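Local coordinates for ABC transporter periplasmic-binding protein YtfQ (Mycobacterium smegmatis, PDB 6HB0), which probably binds a sugar, most likely L-arabinofuranose, and delivers it to an ABC transporter as its solute-binding component, at residues A91-Q94 with E95-N98. Sequence-based numbering, arbitrary orientation.
Sequences AVLQ and ETKN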
loop_
_atom_site.group_PDB
_atom_site.type_symbol
_atom_site.label_atom_id
_atom_site.label_comp_id
_atom_site.label_asym_id
_atom_site.label_seq_id
_atom_site.Cartn_x
_atom_site.Cartn_y
_atom_site.Cartn_z
ATOM N N ALA A 91 0.230 -27.110 -2.937
ATOM C CA ALA A 91 1.085 -28.187 -3.408
ATOM C C ALA A 91 2.562 -27.796 -3.371
ATOM O O ALA A 91 3.379 -28.519 -2.785
ATOM C CB ALA A 91 0.725 -28.586 -4.814
ATOM N N VAL A 92 2.920 -26.685 -3.995
ATOM C CA VAL A 92 4.317 -26.290 -3.940
ATOM C C VAL A 92 4.809 -25.949 -2.505
ATOM O O VAL A 92 5.974 -26.192 -2.129
ATOM C CB VAL A 92 4.624 -25.198 -4.954
ATOM C CG1 VAL A 92 4.169 -23.825 -4.495
ATOM C CG2 VAL A 92 6.117 -25.137 -5.220
ATOM N N LEU A 93 3.917 -25.429 -1.689
ATOM C CA LEU A 93 4.207 -25.182 -0.279
ATOM C C LEU A 93 4.406 -26.479 0.524
ATOM O O LEU A 93 5.155 -26.491 1.488
ATOM C CB LEU A 93 3.128 -24.320 0.343
ATOM C CG LEU A 93 3.124 -22.855 -0.172
ATOM C CD1 LEU A 93 2.035 -22.027 0.480
ATOM C CD2 LEU A 93 4.441 -22.153 -0.035
ATOM N N GLN A 94 3.757 -27.567 0.125
ATOM C CA GLN A 94 4.076 -28.874 0.694
ATOM C C GLN A 94 5.451 -29.317 0.328
ATOM O O GLN A 94 6.147 -29.889 1.189
ATOM C CB GLN A 94 3.060 -29.955 0.318
ATOM C CG GLN A 94 1.729 -29.767 1.037
ATOM C CD GLN A 94 1.821 -29.958 2.550
ATOM O OE1 GLN A 94 2.550 -30.798 3.029
ATOM N NE2 GLN A 94 1.032 -29.194 3.293
ATOM N N GLU A 95 5.864 -29.030 -0.904
ATOM C CA GLU A 95 7.230 -29.333 -1.346
ATOM C C GLU A 95 8.287 -28.524 -0.579
ATOM O O GLU A 95 9.394 -29.049 -0.273
ATOM C CB GLU A 95 7.397 -29.154 -2.854
ATOM C CG GLU A 95 6.562 -30.122 -3.684
ATOM C CD GLU A 95 6.354 -29.694 -5.147
ATOM O OE1 GLU A 95 7.230 -29.025 -5.729
ATOM O OE2 GLU A 95 5.315 -30.066 -5.743
ATOM N N THR A 96 7.987 -27.266 -0.250
ATOM C CA THR A 96 8.944 -26.514 0.553
ATOM C C THR A 96 8.990 -27.066 1.972
ATOM O O THR A 96 10.053 -27.208 2.568
ATOM C CB THR A 96 8.673 -24.998 0.562
ATOM O OG1 THR A 96 7.324 -24.750 0.962
ATOM C CG2 THR A 96 8.862 -24.457 -0.804
ATOM N N LYS A 97 7.844 -27.379 2.525
ATOM C CA LYS A 97 7.788 -27.870 3.866
ATOM C C LYS A 97 8.525 -29.209 3.930
ATOM O O LYS A 97 9.338 -29.412 4.828
ATOM C CB LYS A 97 6.353 -27.984 4.303
ATOM C CG LYS A 97 6.091 -28.756 5.571
ATOM C CD LYS A 97 4.586 -28.725 5.829
ATOM C CE LYS A 97 4.213 -28.536 7.275
ATOM N NZ LYS A 97 4.380 -29.846 7.959
ATOM N N ASN A 98 8.311 -30.080 2.951
ATOM C CA ASN A 98 9.019 -31.372 2.910
ATOM C C ASN A 98 10.536 -31.191 2.768
ATOM O O ASN A 98 11.290 -32.012 3.274
ATOM C CB ASN A 98 8.562 -32.260 1.756
ATOM C CG ASN A 98 7.146 -32.746 1.900
ATOM O OD1 ASN A 98 6.560 -32.735 2.975
ATOM N ND2 ASN A 98 6.587 -33.189 0.792
HETATM O O HOH W 1 6.073 -24.458 3.037
#
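L93 and T96 meet one turn apart on helix 90-98, where T96 OG1 lies 2.8 Å from L93 O. With chi1 at 54°, OG1 sits between the backbone N and the carbonyl carbon of T96. A water donates to L93 O at 2.7 Å. L93 O accepts the backbone N-H of K97 at 3.0 Å, with the donor tilted 33° from the carbonyl plane.

The other i to i+4 backbone bonds run from E95 N to A91 O, T96 N to V92 O, and N98 N to Q94 O.

Other side-chain contacts are loose, carbon to oxygen. L93 CD2 stands 4.0 Å from T96 OG1, and the two side chains point the same way. V92 and E95 cross at about a right angle, with V92 CG2 4.1 Å from E95 OE1. Q94 and K97 run side by side, Q94 OE1 being 4.0 Å from K97 CD.

E95 and Q94 have polar partners outside the two segments: E95 OE1 forms a salt bridge with R69, and Q94 NE2 donates to D114, part of a zinc site observed for this protein but with no zinc bound in this chain.

The helix connects strands 78-81 and 103-106 in a beta-alpha-beta crossover. V92 and T96 pack on I68 of helix 61-73. L93 and T96 both reach V103 of strand 103-106, while F81 and I79 of strand 78-81 meet L93 and T96 respectively.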